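Long-range contacts in alternansucrase (Leuconostoc mesenteroides, PDB 6HVG), which belongs to glycosyl hydrolase family 70, whose barrel-type core is joined here to choline-binding-type repeats, and carries a bound calcium ion: residues L677-T682 against P744-V749; D819-V824 against N1043-G1048. One frame throughout, in Å; residues are numbered along the deposited sequence.

Interaction 1 (L677-T682 against P744-V749); sequences LTMDYT and PNYSFV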
ATOM      1  N   LEU A 677     -25.342  -8.714   3.816  1.00 44.82           N
ATOM      2  CA  LEU A 677     -24.597  -9.826   4.384  1.00 44.79           C
ATOM      3  C   LEU A 677     -23.146  -9.467   4.669  1.00 43.10           C
ATOM      4  O   LEU A 677     -22.450  -8.970   3.796  1.00 43.03           O
ATOM      5  CB  LEU A 677     -24.630 -11.038   3.456  1.00 44.19           C
ATOM      6  CG  LEU A 677     -25.996 -11.662   3.207  1.00 45.46           C
ATOM      7  CD1 LEU A 677     -25.819 -12.766   2.176  1.00 45.10           C
ATOM      8  CD2 LEU A 677     -26.618 -12.187   4.490  1.00 46.94           C
ATOM      9  N   THR A 678     -22.694  -9.733   5.893  1.00 42.24           N
ATOM     10  CA  THR A 678     -21.264  -9.645   6.201  1.00 42.85           C
ATOM     11  C   THR A 678     -20.479 -10.736   5.490  1.00 43.44           C
ATOM     12  O   THR A 678     -20.998 -11.817   5.241  1.00 42.61           O
ATOM     13  CB  THR A 678     -20.970  -9.779   7.708  1.00 41.50           C
ATOM     14  OG1 THR A 678     -19.563  -9.640   7.928  1.00 39.04           O
ATOM     15  CG2 THR A 678     -21.420 -11.147   8.244  1.00 42.20           C
ATOM     16  N   MET A 679     -19.216 -10.457   5.199  1.00 45.56           N
ATOM     17  CA  MET A 679     -18.294 -11.512   4.808  1.00 44.04           C
ATOM     18  C   MET A 679     -17.923 -12.289   6.054  1.00 42.38           C
ATOM     19  O   MET A 679     -18.120 -11.820   7.185  1.00 40.42           O
ATOM     20  CB  MET A 679     -17.034 -10.948   4.162  1.00 50.11           C
ATOM     21  CG  MET A 679     -15.894 -10.647   5.138  1.00 53.34           C
ATOM     22  SD  MET A 679     -14.546  -9.655   4.511  1.00 61.46           S
ATOM     23  CE  MET A 679     -14.296 -10.201   2.858  1.00 65.36           C
ATOM     24  N   ASP A 680     -17.355 -13.472   5.838  1.00 42.70           N
ATOM     25  CA  ASP A 680     -16.867 -14.309   6.924  1.00 44.27           C
ATOM     26  C   ASP A 680     -15.400 -14.594   6.675  1.00 45.53           C
ATOM     27  O   ASP A 680     -15.032 -15.646   6.157  1.00 44.16           O
ATOM     28  CB  ASP A 680     -17.679 -15.601   7.008  1.00 46.88           C
ATOM     29  CG  ASP A 680     -17.218 -16.510   8.136  1.00 50.05           C
ATOM     30  OD1 ASP A 680     -16.420 -16.056   8.991  1.00 47.14           O
ATOM     31  OD2 ASP A 680     -17.655 -17.690   8.158  1.00 51.91           O
ATOM     32  N   TYR A 681     -14.560 -13.629   7.052  1.00 48.54           N
ATOM     33  CA  TYR A 681     -13.127 -13.747   6.844  1.00 47.09           C
ATOM     34  C   TYR A 681     -12.518 -14.862   7.704  1.00 44.59           C
ATOM     35  O   TYR A 681     -11.470 -15.380   7.359  1.00 41.28           O
ATOM     36  CB  TYR A 681     -12.413 -12.416   7.117  1.00 49.77           C
ATOM     37  CG  TYR A 681     -10.974 -12.428   6.655  1.00 53.13           C
ATOM     38  CD1 TYR A 681     -10.662 -12.730   5.331  1.00 54.18           C
ATOM     39  CD2 TYR A 681      -9.920 -12.183   7.540  1.00 56.67           C
ATOM     40  CE1 TYR A 681      -9.346 -12.770   4.892  1.00 57.39           C
ATOM     41  CE2 TYR A 681      -8.595 -12.238   7.111  1.00 58.58           C
ATOM     42  CZ  TYR A 681      -8.316 -12.530   5.784  1.00 59.73           C
ATOM     43  OH  TYR A 681      -7.022 -12.577   5.317  1.00 61.67           O
ATOM     44  N   THR A 682     -13.180 -15.250   8.792  1.00 42.81           N
ATOM     45  CA  THR A 682     -12.629 -16.271   9.677  1.00 45.85           C
ATOM     46  C   THR A 682     -12.423 -17.580   8.920  1.00 49.43           C
ATOM     47  O   THR A 682     -11.392 -18.238   9.091  1.00 49.39           O
ATOM     48  CB  THR A 682     -13.506 -16.523  10.929  1.00 46.23           C
ATOM     49  OG1 THR A 682     -14.778 -17.034  10.535  1.00 48.34           O
ATOM     50  CG2 THR A 682     -13.715 -15.238  11.739  1.00 45.83           C
ATOM     51  N   PRO A 744     -25.867 -14.287   9.667  1.00 40.73           N
ATOM     52  CA  PRO A 744     -25.901 -14.613   8.245  1.00 42.64           C
ATOM     53  C   PRO A 744     -24.732 -14.004   7.513  1.00 43.96           C
ATOM     54  O   PRO A 744     -24.340 -12.875   7.828  1.00 48.68           O
ATOM     55  CB  PRO A 744     -27.222 -14.014   7.767  1.00 41.01           C
ATOM     56  CG  PRO A 744     -27.551 -12.979   8.766  1.00 40.97           C
ATOM     57  CD  PRO A 744     -26.966 -13.408  10.069  1.00 39.98           C
ATOM     58  N   ASN A 745     -24.199 -14.736   6.535  1.00 43.86           N
ATOM     59  CA  ASN A 745     -22.949 -14.350   5.896  1.00 42.70           C
ATOM     60  C   ASN A 745     -22.702 -14.943   4.510  1.00 41.70           C
ATOM     61  O   ASN A 745     -23.250 -15.975   4.174  1.00 39.76           O
ATOM     62  CB  ASN A 745     -21.798 -14.779   6.788  1.00 42.71           C
ATOM     63  CG  ASN A 745     -21.607 -16.282   6.805  1.00 44.40           C
ATOM     64  OD1 ASN A 745     -20.774 -16.834   6.092  1.00 42.22           O
ATOM     65  ND2 ASN A 745     -22.399 -16.950   7.612  1.00 46.18           N
ATOM     66  N   TYR A 746     -21.843 -14.283   3.733  1.00 41.50           N
ATOM     67  CA  TYR A 746     -21.268 -14.877   2.518  1.00 41.49           C
ATOM     68  C   TYR A 746     -19.816 -15.219   2.761  1.00 42.08           C
ATOM     69  O   TYR A 746     -19.193 -14.646   3.634  1.00 40.51           O
ATOM     70  CB  TYR A 746     -21.409 -13.957   1.312  1.00 40.79           C
ATOM     71  CG  TYR A 746     -20.455 -12.789   1.226  1.00 41.11           C
ATOM     72  CD1 TYR A 746     -20.680 -11.617   1.934  1.00 42.37           C
ATOM     73  CD2 TYR A 746     -19.342 -12.845   0.404  1.00 41.40           C
ATOM     74  CE1 TYR A 746     -19.802 -10.534   1.843  1.00 43.41           C
ATOM     75  CE2 TYR A 746     -18.466 -11.780   0.296  1.00 41.34           C
ATOM     76  CZ  TYR A 746     -18.702 -10.616   1.008  1.00 43.04           C
ATOM     77  OH  TYR A 746     -17.828  -9.547   0.890  1.00 40.78           O
ATOM     78  N   SER A 747     -19.286 -16.187   2.024  1.00 45.30           N
ATOM     79  CA  SER A 747     -17.900 -16.629   2.228  1.00 45.50           C
ATOM     80  C   SER A 747     -17.263 -16.975   0.923  1.00 44.31           C
ATOM     81  O   SER A 747     -17.952 -17.351  -0.018  1.00 46.71           O
ATOM     82  CB  SER A 747     -17.837 -17.848   3.180  1.00 45.99           C
ATOM     83  OG  SER A 747     -18.722 -18.876   2.792  1.00 42.17           O
ATOM     84  N   PHE A 748     -15.942 -16.869   0.869  1.00 45.28           N
ATOM     85  CA  PHE A 748     -15.217 -17.157  -0.362  1.00 47.99           C
ATOM     86  C   PHE A 748     -13.832 -17.682  -0.092  1.00 47.18           C
ATOM     87  O   PHE A 748     -13.331 -17.559   1.003  1.00 43.01           O
ATOM     88  CB  PHE A 748     -15.125 -15.901  -1.228  1.00 49.69           C
ATOM     89  CG  PHE A 748     -14.504 -14.728  -0.532  1.00 52.58           C
ATOM     90  CD1 PHE A 748     -15.286 -13.827   0.184  1.00 55.09           C
ATOM     91  CD2 PHE A 748     -13.149 -14.511  -0.601  1.00 54.35           C
ATOM     92  CE1 PHE A 748     -14.732 -12.745   0.833  1.00 52.26           C
ATOM     93  CE2 PHE A 748     -12.582 -13.426   0.039  1.00 54.43           C
ATOM     94  CZ  PHE A 748     -13.373 -12.546   0.758  1.00 54.25           C
ATOM     95  N   VAL A 749     -13.233 -18.276  -1.122  1.00 51.95           N
ATOM     96  CA  VAL A 749     -11.843 -18.725  -1.086  1.00 50.10           C
ATOM     97  C   VAL A 749     -10.942 -17.654  -1.679  1.00 49.05           C
ATOM     98  O   VAL A 749      -9.891 -17.357  -1.134  1.00 53.32           O
ATOM     99  CB  VAL A 749     -11.662 -20.028  -1.868  1.00 51.09           C
ATOM    100  CG1 VAL A 749     -10.214 -20.485  -1.824  1.00 50.91           C
ATOM    101  CG2 VAL A 749     -12.578 -21.111  -1.289  1.00 53.06           C
TER
HETATM  102  O   HOH W   1     -24.619 -10.230   7.701  1.00 34.13           O
HETATM  103  O   HOH W   2     -15.429 -14.830   3.440  1.00 54.60           O
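Met679 lies over one face of the Tyr746 ring. Met679 CA sits 3.9 Å from the centroid of the Tyr746 ring and 29° off the ring normal, a CH-pi contact. Met679 CB covers the phenol end and comes within 3.6 Å of Tyr746 CZ. Leu677 O approaches differently: it meets the edge of the ring, in its plane, near CE1. Tyr746 CG stands between its own backbone N and carbonyl carbon (chi1 77°), a turn that brings the ring back against 677-682. Further along, the Met679 side chain bends at its last torsion. Its CE then points at the edge of the Phe748 ring, in the ring plane, with CE1 and CZ as its nearest atoms.

The backbones are joined by two bonds. Tyr746 N donates to Thr678 O at 3.0 Å. Asp680 N to Tyr746 O, at 3.1 Å, is weak and bent to 121°. At the start of the contact Leu677 CD2 packs on Pro744 CB at 3.8 Å. Water 1 accepts from Thr678 N at 2.7 Å and lies equally close to Pro744 O.

The short, weakly bonded strand 678-679 runs loosely parallel to 745-747 in the (beta/alpha)8 barrel of this family. Leu677 also bonds through its backbone to Ser656 and Leu658, consistent with closure of the barrel beside strand 657-658. Asp680 is the N-cap of helix 681-692, so the chain passes straight from strand to helix. Asp680 CB touches Asn745 OD1 at 3.5 Å, with the carboxylate and amide planes nearly perpendicular.

In the second shell, Asp660 accepts from Met679 N and is hydrogen-bonded to Thr678 OG1, and Tyr746 OH bonds to Leu658 O. The Asn745 amide is held by Thr820 OG1 at OD1, and by Asp819 O and Ile743 O at ND2.

Interaction 2 (D819-V824 against N1043-G1048); sequences DTVPRV and NVIYEG
Arg823 and Glu1047 meet flat against each other. The guanidinium and carboxylate planes are only 14° apart and stacked. Glu1047 OE2 lies over one face of the guanidinium, offset toward its rim. The salt bridge from Arg823 NH2 to Glu1047 OE2 is long, 3.8 Å. No N-H points at this oxygen, and the attraction is between charges alone. Water 3 supplies the directed link: it accepts from Arg823 NE at 2.7 Å and donates to Glu1047 OE1 at 3.0 Å. The Arg823 chain runs extended and then bends at chi3 (67°), which lays its flat end alongside Glu1047. The charged ends have further partners: Arg823 NH1 forms a salt bridge with Glu1083, and Glu1047 OE2 bonds to His752 ND1.

Nearer the backbone, Arg823 CG packs on Ile1045 CB, and Arg823 CD reaches Glu1047 CB. The side chains of Val821 and Ile1045 cross at about a right angle, with Val821 CG1 3.8 Å from Ile1045 CG1. Val824 and Tyr1046 point to the other face of the sheet. There Val824 CB meets Tyr1046 CD1 at 4.1 Å. Val824 CG2 also touches Val1044 CG1.

The backbones pair as parallel strands, with Arg823 opposite Ile1045 and Val824 opposite Tyr1046. Ile1045 N donates to Pro822 O, and Val824 N to Ile1045 O. Glu1047 N donates to Val824 O at 2.8 Å. The strand axes are 26° apart, in keeping with the twist of a barrel.

Strands 821-825 and 1045-1047 are adjacent in the eight-stranded barrel, with 745-747 beyond the first and 1081-1083 beyond the second. Arg823 and Ile1045 both touch Ile657 of strand 657-658, consistent with a place inside the barrel. Pro822 and Val1044 touch Arg854 of helix 844-857, consistent with the outer, helix-covered side of the barrel, and Val824 rests on Met829 of helix 826-829.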
ATOM      1  N   ASP A 819     -25.060 -22.773   6.805  1.00 47.42           N
ATOM      2  CA  ASP A 819     -25.126 -21.401   7.311  1.00 46.50           C
ATOM      3  C   ASP A 819     -24.080 -20.487   6.655  1.00 44.96           C
ATOM      4  O   ASP A 819     -23.257 -19.877   7.334  1.00 47.04           O
ATOM      5  CB  ASP A 819     -25.007 -21.376   8.848  1.00 47.36           C
ATOM      6  CG  ASP A 819     -26.263 -21.863   9.551  1.00 50.40           C
ATOM      7  OD1 ASP A 819     -27.384 -21.528   9.093  1.00 55.14           O
ATOM      8  OD2 ASP A 819     -26.139 -22.566  10.590  1.00 52.71           O
ATOM      9  N   THR A 820     -24.123 -20.415   5.334  1.00 43.39           N
ATOM     10  CA  THR A 820     -23.372 -19.424   4.566  1.00 43.16           C
ATOM     11  C   THR A 820     -23.970 -19.309   3.161  1.00 42.13           C
ATOM     12  O   THR A 820     -24.538 -20.287   2.658  1.00 48.30           O
ATOM     13  CB  THR A 820     -21.866 -19.798   4.444  1.00 42.74           C
ATOM     14  OG1 THR A 820     -21.111 -18.656   4.018  1.00 44.23           O
ATOM     15  CG2 THR A 820     -21.634 -20.913   3.444  1.00 42.65           C
ATOM     16  N   VAL A 821     -23.831 -18.141   2.538  1.00 37.92           N
ATOM     17  CA  VAL A 821     -24.007 -18.023   1.106  1.00 37.78           C
ATOM     18  C   VAL A 821     -22.628 -18.050   0.463  1.00 39.67           C
ATOM     19  O   VAL A 821     -21.886 -17.078   0.545  1.00 41.25           O
ATOM     20  CB  VAL A 821     -24.685 -16.713   0.714  1.00 38.73           C
ATOM     21  CG1 VAL A 821     -24.745 -16.602  -0.812  1.00 40.22           C
ATOM     22  CG2 VAL A 821     -26.071 -16.574   1.340  1.00 37.21           C
ATOM     23  N   PRO A 822     -22.243 -19.168  -0.155  1.00 43.10           N
ATOM     24  CA  PRO A 822     -20.900 -19.179  -0.750  1.00 43.91           C
ATOM     25  C   PRO A 822     -20.781 -18.265  -1.963  1.00 44.78           C
ATOM     26  O   PRO A 822     -21.765 -18.034  -2.648  1.00 47.98           O
ATOM     27  CB  PRO A 822     -20.701 -20.634  -1.149  1.00 44.63           C
ATOM     28  CG  PRO A 822     -22.079 -21.161  -1.316  1.00 45.79           C
ATOM     29  CD  PRO A 822     -22.913 -20.465  -0.283  1.00 44.29           C
ATOM     30  N   ARG A 823     -19.590 -17.717  -2.183  1.00 45.66           N
ATOM     31  CA  ARG A 823     -19.302 -16.964  -3.388  1.00 44.76           C
ATOM     32  C   ARG A 823     -18.165 -17.595  -4.179  1.00 44.07           C
ATOM     33  O   ARG A 823     -17.136 -17.980  -3.614  1.00 42.84           O
ATOM     34  CB  ARG A 823     -18.955 -15.523  -3.076  1.00 45.13           C
ATOM     35  CG  ARG A 823     -18.909 -14.677  -4.340  1.00 48.41           C
ATOM     36  CD  ARG A 823     -18.724 -13.202  -4.035  1.00 50.45           C
ATOM     37  NE  ARG A 823     -17.418 -12.954  -3.461  1.00 52.10           N
ATOM     38  CZ  ARG A 823     -16.961 -11.761  -3.129  1.00 56.01           C
ATOM     39  NH1 ARG A 823     -17.708 -10.687  -3.335  1.00 59.78           N
ATOM     40  NH2 ARG A 823     -15.749 -11.660  -2.588  1.00 58.84           N
ATOM     41  N   VAL A 824     -18.381 -17.692  -5.487  1.00 42.73           N
ATOM     42  CA  VAL A 824     -17.431 -18.300  -6.391  1.00 44.59           C
ATOM     43  C   VAL A 824     -16.761 -17.245  -7.277  1.00 45.37           C
ATOM     44  O   VAL A 824     -17.430 -16.376  -7.871  1.00 45.37           O
ATOM     45  CB  VAL A 824     -18.122 -19.332  -7.296  1.00 44.97           C
ATOM     46  CG1 VAL A 824     -17.112 -19.964  -8.237  1.00 45.49           C
ATOM     47  CG2 VAL A 824     -18.810 -20.400  -6.462  1.00 45.03           C
ATOM     48  N   ASN A1043     -28.687 -20.240  -1.782  1.00 47.16           N
ATOM     49  CA  ASN A1043     -28.130 -19.283  -2.729  1.00 44.50           C
ATOM     50  C   ASN A1043     -26.655 -19.466  -2.969  1.00 43.47           C
ATOM     51  O   ASN A1043     -25.947 -19.997  -2.144  1.00 45.86           O
ATOM     52  CB  ASN A1043     -28.369 -17.872  -2.243  1.00 43.78           C
ATOM     53  CG  ASN A1043     -29.818 -17.491  -2.314  1.00 44.14           C
ATOM     54  OD1 ASN A1043     -30.312 -17.120  -3.380  1.00 42.60           O
ATOM     55  ND2 ASN A1043     -30.522 -17.604  -1.187  1.00 45.69           N
ATOM     56  N   VAL A1044     -26.209 -19.051  -4.146  1.00 44.44           N
ATOM     57  CA  VAL A1044     -24.788 -18.995  -4.485  1.00 41.49           C
ATOM     58  C   VAL A1044     -24.546 -17.719  -5.282  1.00 40.80           C
ATOM     59  O   VAL A1044     -25.240 -17.462  -6.280  1.00 40.71           O
ATOM     60  CB  VAL A1044     -24.365 -20.185  -5.344  1.00 40.40           C
ATOM     61  CG1 VAL A1044     -22.893 -20.067  -5.692  1.00 42.57           C
ATOM     62  CG2 VAL A1044     -24.648 -21.487  -4.629  1.00 39.62           C
ATOM     63  N   ILE A1045     -23.564 -16.932  -4.856  1.00 39.61           N
ATOM     64  CA  ILE A1045     -23.177 -15.731  -5.591  1.00 39.70           C
ATOM     65  C   ILE A1045     -21.999 -16.054  -6.479  1.00 39.80           C
ATOM     66  O   ILE A1045     -21.102 -16.777  -6.071  1.00 43.52           O
ATOM     67  CB  ILE A1045     -22.755 -14.597  -4.648  1.00 38.98           C
ATOM     68  CG1 ILE A1045     -23.868 -14.283  -3.654  1.00 40.53           C
ATOM     69  CG2 ILE A1045     -22.436 -13.342  -5.437  1.00 37.94           C
ATOM     70  CD1 ILE A1045     -23.427 -13.413  -2.514  1.00 39.58           C
ATOM     71  N   TYR A1046     -22.006 -15.530  -7.685  1.00 39.94           N
ATOM     72  CA  TYR A1046     -20.881 -15.684  -8.574  1.00 43.81           C
ATOM     73  C   TYR A1046     -20.297 -14.315  -8.780  1.00 46.11           C
ATOM     74  O   TYR A1046     -20.970 -13.416  -9.294  1.00 43.54           O
ATOM     75  CB  TYR A1046     -21.331 -16.269  -9.896  1.00 45.67           C
ATOM     76  CG  TYR A1046     -20.264 -16.457 -10.937  1.00 46.71           C
ATOM     77  CD1 TYR A1046     -19.267 -17.398 -10.773  1.00 48.61           C
ATOM     78  CD2 TYR A1046     -20.274 -15.719 -12.104  1.00 49.56           C
ATOM     79  CE1 TYR A1046     -18.294 -17.593 -11.737  1.00 49.04           C
ATOM     80  CE2 TYR A1046     -19.312 -15.915 -13.079  1.00 52.70           C
ATOM     81  CZ  TYR A1046     -18.321 -16.850 -12.887  1.00 50.84           C
ATOM     82  OH  TYR A1046     -17.372 -17.031 -13.861  1.00 53.69           O
ATOM     83  N   GLU A1047     -19.054 -14.153  -8.344  1.00 48.08           N
ATOM     84  CA  GLU A1047     -18.329 -12.921  -8.575  1.00 47.95           C
ATOM     85  C   GLU A1047     -17.695 -13.078  -9.924  1.00 46.12           C
ATOM     86  O   GLU A1047     -16.675 -13.768 -10.054  1.00 47.37           O
ATOM     87  CB  GLU A1047     -17.282 -12.789  -7.508  1.00 50.48           C
ATOM     88  CG  GLU A1047     -16.528 -11.481  -7.565  1.00 55.96           C
ATOM     89  CD  GLU A1047     -15.323 -11.509  -6.649  1.00 56.87           C
ATOM     90  OE1 GLU A1047     -14.799 -12.610  -6.418  1.00 55.07           O
ATOM     91  OE2 GLU A1047     -14.919 -10.450  -6.146  1.00 61.17           O
ATOM     92  N   GLY A1048     -18.293 -12.461 -10.937  1.00 45.60           N
ATOM     93  CA  GLY A1048     -18.014 -12.827 -12.337  1.00 48.47           C
ATOM     94  C   GLY A1048     -17.165 -11.843 -13.140  1.00 48.02           C
ATOM     95  O   GLY A1048     -17.605 -11.370 -14.164  1.00 50.03           O
TER
HETATM   96  O   HOH W   3     -15.396 -14.602  -4.213  1.00 50.47           O

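Interactions 1 and 2 join four strands of one barrel, and their centres are about 9 Å apart. They touch because strands 745-747 and 821-825 are neighbours. Ser747 O lies 2.7 Å from Arg823 N, a probable backbone hydrogen bond between the two contacts. Ser747 OG and Thr820 OG1 are also 2.7 Å apart and probably bonded. Phe748 CD1 packs 3.5 Å from Arg823 NH2. Along the chain, interaction 1 closes before interaction 2 opens. The calcium ion is held by Glu575, Asp581, Asn625 and Asp1159, none of which belongs to either contact.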